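Local coordinates for UPF0033 domain-containing protein (Desulfitobacterium hafniense, PDB 3HZ7) that is of unknown function but, through this N-terminal TusA-like domain of a longer protein, probably acts as a sulfur carrier, at residues M1-L7 with V31-D37; L25-V31 with I70-E74; L45-A49 with E67-V71. One frame throughout, in Å; residues are numbered along the deposited sequence.

Contact 1: residues M1-L7 with V31-D37; sequences MITIDAL and VVTVLVD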
# COMPACT_ATOMS: atom_id res chain seq x y z
N MSE A 1 5.40 6.95 9.96
CA MSE A 1 4.68 6.45 8.75
C MSE A 1 5.65 6.30 7.55
O MSE A 1 6.72 6.89 7.56
CB MSE A 1 3.54 7.42 8.40
CG MSE A 1 2.77 7.03 7.15
SE MSE A 1 1.61 8.50 6.50
CE MSE A 1 0.10 7.47 5.86
N ILE A 2 5.29 5.50 6.55
CA ILE A 2 6.13 5.33 5.38
C ILE A 2 5.30 5.43 4.08
O ILE A 2 4.23 4.85 3.98
CB ILE A 2 6.94 3.98 5.44
CG1 ILE A 2 7.79 3.79 4.19
CG2 ILE A 2 6.02 2.79 5.50
CD1 ILE A 2 7.04 3.22 3.03
N THR A 3 5.79 6.23 3.14
CA THR A 3 5.14 6.45 1.85
C THR A 3 6.02 5.95 0.74
O THR A 3 7.20 6.31 0.66
CB THR A 3 4.79 7.93 1.64
OG1 THR A 3 3.88 8.28 2.67
CG2 THR A 3 4.01 8.20 0.23
N ILE A 4 5.47 5.03 -0.03
CA ILE A 4 6.17 4.43 -1.13
C ILE A 4 5.64 5.03 -2.44
O ILE A 4 4.47 4.88 -2.73
CB ILE A 4 5.93 2.91 -1.17
CG1 ILE A 4 6.47 2.31 0.18
CG2 ILE A 4 6.61 2.29 -2.56
CD1 ILE A 4 6.62 0.82 0.30
N ASP A 5 6.49 5.71 -3.21
CA ASP A 5 6.00 6.23 -4.51
C ASP A 5 6.34 5.13 -5.51
O ASP A 5 7.51 4.84 -5.78
CB ASP A 5 6.75 7.49 -4.93
CG ASP A 5 6.33 8.00 -6.33
OD1 ASP A 5 5.75 7.23 -7.13
OD2 ASP A 5 6.61 9.17 -6.60
N ALA A 6 5.30 4.47 -6.01
CA ALA A 6 5.45 3.40 -6.97
C ALA A 6 4.76 3.80 -8.28
O ALA A 6 4.32 2.92 -9.05
CB ALA A 6 4.80 2.18 -6.43
N LEU A 7 4.67 5.09 -8.55
CA LEU A 7 4.01 5.54 -9.78
C LEU A 7 4.88 5.13 -10.96
O LEU A 7 6.11 5.23 -10.89
CB LEU A 7 3.80 7.05 -9.76
CG LEU A 7 2.83 7.54 -8.67
CD1 LEU A 7 2.96 9.05 -8.56
CD2 LEU A 7 1.40 7.13 -8.98
N VAL A 31 2.07 2.46 9.60
CA VAL A 31 1.28 2.78 8.42
C VAL A 31 2.12 2.81 7.17
O VAL A 31 3.18 3.42 7.19
CB VAL A 31 0.64 4.18 8.59
CG1 VAL A 31 -0.28 4.44 7.39
CG2 VAL A 31 -0.17 4.27 9.94
N VAL A 32 1.66 2.14 6.09
CA VAL A 32 2.41 2.19 4.85
C VAL A 32 1.46 2.72 3.80
O VAL A 32 0.39 2.12 3.53
CB VAL A 32 2.98 0.77 4.41
CG1 VAL A 32 3.73 0.88 3.04
CG2 VAL A 32 3.95 0.19 5.54
N THR A 33 1.78 3.85 3.21
CA THR A 33 0.91 4.36 2.13
C THR A 33 1.70 4.13 0.85
O THR A 33 2.95 4.23 0.85
CB THR A 33 0.60 5.83 2.23
OG1 THR A 33 1.60 6.45 2.98
CG2 THR A 33 -0.60 6.03 2.95
N VAL A 34 0.96 3.80 -0.22
CA VAL A 34 1.58 3.53 -1.51
C VAL A 34 0.91 4.33 -2.61
O VAL A 34 -0.31 4.31 -2.73
CB VAL A 34 1.42 2.04 -1.87
CG1 VAL A 34 2.39 1.65 -3.08
CG2 VAL A 34 1.59 1.18 -0.62
N LEU A 35 1.70 5.02 -3.41
CA LEU A 35 1.14 5.74 -4.55
C LEU A 35 1.19 4.85 -5.84
O LEU A 35 2.30 4.38 -6.25
CB LEU A 35 1.90 7.05 -4.78
CG LEU A 35 2.08 7.97 -3.56
CD1 LEU A 35 2.91 9.25 -3.96
CD2 LEU A 35 0.68 8.39 -3.05
N VAL A 36 0.02 4.56 -6.41
CA VAL A 36 -0.05 3.78 -7.68
C VAL A 36 -0.89 4.51 -8.74
O VAL A 36 -1.64 5.46 -8.45
CB VAL A 36 -0.54 2.31 -7.50
CG1 VAL A 36 0.49 1.57 -6.68
CG2 VAL A 36 -2.00 2.23 -6.82
N ASP A 37 -0.66 4.15 -10.00
CA ASP A 37 -1.36 4.82 -11.09
C ASP A 37 -2.39 3.96 -11.82
O ASP A 37 -2.68 4.23 -12.97
CB ASP A 37 -0.35 5.37 -12.09
CG ASP A 37 0.49 4.27 -12.76
OD1 ASP A 37 0.02 3.12 -12.89
OD2 ASP A 37 1.63 4.58 -13.19
O HOH W 1 1.78 2.37 -10.00

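Contact 2: residues L25-V31 with I70-E74; sequences LGEAGGV and IVAGE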
# COMPACT_ATOMS: atom_id res chain seq x y z
N LEU A 25 8.03 -3.54 9.78
CA LEU A 25 7.46 -2.78 10.89
C LEU A 25 7.39 -3.53 12.22
O LEU A 25 6.98 -2.96 13.25
CB LEU A 25 6.01 -2.40 10.58
CG LEU A 25 5.67 -1.34 9.57
CD1 LEU A 25 4.14 -1.15 9.61
CD2 LEU A 25 6.42 -0.05 9.89
N GLY A 26 7.72 -4.80 12.21
CA GLY A 26 7.65 -5.53 13.45
C GLY A 26 6.27 -5.55 14.11
O GLY A 26 5.23 -5.15 13.53
N GLU A 27 6.28 -6.04 15.35
CA GLU A 27 5.10 -6.18 16.17
C GLU A 27 4.48 -4.84 16.47
O GLU A 27 3.30 -4.75 16.80
CB GLU A 27 5.48 -6.89 17.50
CG GLU A 27 6.31 -8.17 17.33
CD GLU A 27 5.55 -9.25 16.58
OE1 GLU A 27 6.15 -10.02 15.80
OE2 GLU A 27 4.33 -9.35 16.76
N ALA A 28 5.26 -3.78 16.36
CA ALA A 28 4.74 -2.44 16.66
C ALA A 28 3.76 -1.91 15.58
O ALA A 28 2.97 -1.00 15.79
CB ALA A 28 5.91 -1.47 16.84
N GLY A 29 3.78 -2.49 14.40
CA GLY A 29 2.85 -1.95 13.43
C GLY A 29 3.19 -0.53 13.02
O GLY A 29 4.18 0.07 13.44
N GLY A 30 2.31 0.03 12.22
CA GLY A 30 2.54 1.35 11.68
C GLY A 30 1.68 1.51 10.45
O GLY A 30 0.71 0.74 10.23
N VAL A 31 2.07 2.46 9.60
CA VAL A 31 1.28 2.78 8.42
C VAL A 31 2.12 2.81 7.17
O VAL A 31 3.18 3.42 7.19
CB VAL A 31 0.64 4.18 8.59
CG1 VAL A 31 -0.28 4.44 7.39
CG2 VAL A 31 -0.17 4.27 9.94
N ILE A 70 -2.14 1.46 4.19
CA ILE A 70 -2.28 0.20 4.89
C ILE A 70 -1.80 0.37 6.30
O ILE A 70 -0.68 0.85 6.54
CB ILE A 70 -1.47 -0.96 4.19
CG1 ILE A 70 -1.87 -1.00 2.72
CG2 ILE A 70 -1.66 -2.29 4.97
CD1 ILE A 70 -1.13 -2.06 1.77
N VAL A 71 -2.64 -0.08 7.24
CA VAL A 71 -2.33 0.05 8.65
C VAL A 71 -2.10 -1.29 9.33
O VAL A 71 -2.91 -2.21 9.18
CB VAL A 71 -3.49 0.79 9.43
CG1 VAL A 71 -3.12 0.90 10.88
CG2 VAL A 71 -3.74 2.16 8.85
N ALA A 72 -1.01 -1.36 10.09
CA ALA A 72 -0.60 -2.53 10.85
C ALA A 72 -0.81 -2.20 12.31
O ALA A 72 -1.19 -3.08 13.12
CB ALA A 72 0.90 -2.85 10.55
N GLY A 73 -0.60 -0.94 12.68
CA GLY A 73 -0.87 -0.57 14.05
C GLY A 73 -0.60 0.85 14.53
O GLY A 73 -0.91 1.16 15.69
N GLU A 74 -0.06 1.73 13.68
CA GLU A 74 0.30 3.07 14.13
C GLU A 74 -0.87 3.73 14.86
O GLU A 74 -1.26 3.29 15.95
CB GLU A 74 0.78 3.94 12.95
CG GLU A 74 1.84 5.05 13.30
CD GLU A 74 2.71 5.55 12.06
OE1 GLU A 74 3.54 4.79 11.47
OE2 GLU A 74 2.56 6.73 11.69

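Contact 3: residues L45-A49 with E67-V71; sequences LQKMA and EVTIV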
# COMPACT_ATOMS: atom_id res chain seq x y z
N LEU A 45 -2.99 -4.40 -3.98
CA LEU A 45 -2.56 -3.92 -2.66
C LEU A 45 -3.59 -4.24 -1.58
O LEU A 45 -3.20 -4.66 -0.49
CB LEU A 45 -2.25 -2.41 -2.71
CG LEU A 45 -0.93 -2.03 -3.40
CD1 LEU A 45 -0.98 -0.52 -3.77
CD2 LEU A 45 0.26 -2.34 -2.47
N GLN A 46 -4.90 -4.07 -1.86
CA GLN A 46 -5.92 -4.38 -0.83
C GLN A 46 -6.06 -5.88 -0.55
O GLN A 46 -6.25 -6.31 0.61
CB GLN A 46 -7.29 -3.79 -1.19
CG GLN A 46 -7.29 -2.27 -1.16
CD GLN A 46 -8.66 -1.67 -0.98
OE1 GLN A 46 -9.56 -1.85 -1.80
NE2 GLN A 46 -8.80 -0.91 0.11
N LYS A 47 -5.96 -6.69 -1.59
CA LYS A 47 -6.05 -8.16 -1.39
C LYS A 47 -4.87 -8.64 -0.53
O LYS A 47 -5.03 -9.51 0.35
CB LYS A 47 -6.02 -8.89 -2.75
CG LYS A 47 -7.13 -8.39 -3.75
CD LYS A 47 -7.80 -9.56 -4.46
CE LYS A 47 -8.82 -9.15 -5.52
NZ LYS A 47 -8.19 -8.45 -6.69
N MSE A 48 -3.70 -8.05 -0.75
CA MSE A 48 -2.51 -8.40 0.05
C MSE A 48 -2.72 -7.93 1.46
O MSE A 48 -2.39 -8.64 2.42
CB MSE A 48 -1.24 -7.76 -0.55
CG MSE A 48 0.03 -7.98 0.26
SE MSE A 48 0.37 -6.64 1.71
CE MSE A 48 0.81 -5.18 0.53
N ALA A 49 -3.31 -6.74 1.62
CA ALA A 49 -3.54 -6.23 2.99
C ALA A 49 -4.55 -7.14 3.73
O ALA A 49 -4.35 -7.51 4.90
CB ALA A 49 -4.07 -4.77 2.94
N GLU A 67 -3.82 6.66 -3.89
CA GLU A 67 -3.06 6.44 -2.67
C GLU A 67 -3.75 5.36 -1.87
O GLU A 67 -4.93 5.47 -1.57
CB GLU A 67 -2.94 7.73 -1.86
CG GLU A 67 -2.03 7.55 -0.67
CD GLU A 67 -1.49 8.86 -0.10
OE1 GLU A 67 -1.54 9.90 -0.77
OE2 GLU A 67 -0.99 8.84 1.04
N VAL A 68 -3.03 4.27 -1.58
CA VAL A 68 -3.57 3.16 -0.81
C VAL A 68 -2.83 3.21 0.54
O VAL A 68 -1.59 3.13 0.61
CB VAL A 68 -3.30 1.79 -1.54
CG1 VAL A 68 -3.94 0.63 -0.81
CG2 VAL A 68 -3.84 1.87 -2.98
N THR A 69 -3.58 3.31 1.61
CA THR A 69 -2.98 3.38 2.94
C THR A 69 -3.23 2.07 3.69
O THR A 69 -4.38 1.60 3.80
CB THR A 69 -3.56 4.59 3.67
OG1 THR A 69 -3.30 5.75 2.87
CG2 THR A 69 -2.93 4.75 5.07
N ILE A 70 -2.14 1.46 4.19
CA ILE A 70 -2.28 0.20 4.89
C ILE A 70 -1.80 0.37 6.30
O ILE A 70 -0.68 0.85 6.54
CB ILE A 70 -1.47 -0.96 4.19
CG1 ILE A 70 -1.87 -1.00 2.72
CG2 ILE A 70 -1.66 -2.29 4.97
CD1 ILE A 70 -1.13 -2.06 1.77
N VAL A 71 -2.64 -0.08 7.24
CA VAL A 71 -2.33 0.05 8.65
C VAL A 71 -2.10 -1.29 9.33
O VAL A 71 -2.91 -2.21 9.18
CB VAL A 71 -3.49 0.79 9.43
CG1 VAL A 71 -3.12 0.90 10.88
CG2 VAL A 71 -3.74 2.16 8.85

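Contact 1: residues M1-L7 with V31-D37
The selenomethionine Met-1 reaches across the start of strand 31-36, its side chain laid over Val-31 and Thr-33. Its CB is still 4.2 Å from Val-31 O, but CG, held anti to the backbone N (chi1 178°), comes within 3.8 Å of Val-31 CB. The selenium then passes 4.1 Å from Thr-33 OG1, and a bend at chi3 (-144°) puts CE against Val-31 CG1 at 3.4 Å. CE also comes near the side chain of Thr-33, whose branch placement is doubtful. A long, flexible, apolar chain suits this edge, where it can lie along two residues on the same face. Next to it, Thr-3 OG1 and Thr-33 OG1 are placed for a hydrogen bond of 2.9 Å in which either may donate, subject to the same doubt about Thr-33. Threonine is apt here, being beta-branched for a strand and polar enough to pair with its neighbour. On the reverse face the chemistry is wholly apolar: Ile-2 CG2 presses on Val-32 CG2 at 3.3 Å, a tight contact between side chains lying side by side, and the Ile-4 side chain crosses Val-32 at a slant, CD1 nearest to CG1. Backbone bonds run alternately from Ile-2 N to Val-31 O through to Ala-6 N and Leu-35 O. At this end of the pair, Asp-5 OD1 takes the N-H of Leu-7 at 2.8 Å in an Asx turn, and a water bridges Ala-6 O and Asp-37 N, while the carboxylate of Asp-37 holds Gly-8 N. Ile-4 and Val-32 also touch helix 13-23, which connects the two parallel strands and completes the beta-alpha-beta crossover that opens this TusA-like domain.

Contact 2: residues L25-V31 with I70-E74
The methyl of Ala-72 points at the loop 25-31 and lies between Gly-29 CA, 3.6 Å from its CB, and Leu-25 CD1, at 3.8 Å from the same CB. A small side chain fits between these partners, and Tyr-54 touches it too. Val-31 and Val-71 turn their side chains to the same face of the sheet, with CG2 of each 4.3 Å apart; branched residues suit this antiparallel non-hydrogen-bonded pair, where strand 66-71 runs beside strand 31-36. Just past it, Gly-30 O is gripped twice, by Ala-72 N at 2.7 Å, almost straight (N-H...O angle 174°), and by Gly-73 N at 3.2 Å, which approaches from well off the carbonyl axis. This is a bifurcated acceptor where the antiparallel pairing of the two strands ends. Gly-30 suits its place because its backbone angles (159/-159°) would press a side chain against the preceding carbonyl O, and Glu-74 OE1 also lies close by. How the Glu-74 side chain crosses Val-31 is doubtful, but its extended chain carries OE1 to the N-H of Val-31 for a weak bond of 3.3 Å, and OE1 also lies within weak bonding distance of Met-1 N. Gly-29 adopts a positive phi with its CA only 3.7 Å from Gly-73 N, a closeness and a backbone shape that match a residue lacking a side chain.

Contact 3: residues L45-A49 with E67-V71
Leu-45 O takes the helical hydrogen bond from Ala-49 N at 3.0 Å, and the same oxygen is approached from the sheet side by Ile-70 CD1, 4.0 Å away. That bond satisfies the carbonyl within the helix, which is consistent with an apolar methyl packing beside it. The rest of the meeting is hydrocarbon on hydrocarbon. Leu-45 slants across Val-68, its CD1 touching Val-68 CG2 at 3.8 Å while its CB rests 4.0 Å from Val-68 CG1, so both branches of the valine are used. Ile-70 also splits its work between two branches. With CG2 anti to the backbone N and CG1 beside it (chi1 -52°), CG2 is directed at Ala-49 CB, 4.0 Å off, whereas the longer CG1 arm carries CD1 to Met-48 CE at 3.9 Å. The selenomethionine arrives at about a right angle to the isoleucine, bent at both chi2 (-87°) and chi3, which brings its end back to the strand although it leaves the helix to one side. Alanine suits position 49, where the helix backbone comes nearest to Ile-70, and the larger leucine is able to cover Val-68 with CB on one branch and CD1 on the other. Gln-46 brings its CG near the valine, but its amide NE2 bonds to Ser-56 OG. Helix 39-52 thus packs almost parallel to strand 66-71 (6° between the short segments), one layer on another. Val-68 continues onto Tyr-58 of strand 55-60, while Leu-45 and Met-48 meet Ala-18 of helix 13-23 and Ile-70 meets Leu-22, so the contact lies where both helices close over the sheet.

How the contacts relate
Contact 3 is the buried one, contact 1 is partly buried and contact 2 lies at the surface. Their chemistry follows: helix on sheet packs through side chains in contact 3, parallel strands join through backbone bonds in contact 1, and in contact 2 glycine backbone and a single doubly bonded carbonyl do most of the work. Contacts 1 and 2 share Val-31, contacts 2 and 3 share Ile-70 and Val-71. Strands 31-36 and 66-71 are neighbours, bonded to each other at Val-32 with Ile-70 and Val-34 with Val-68. The three contacts therefore tie the edge strand 2-5, the two central strands and helix 39-52 into one two-layer alpha/beta domain.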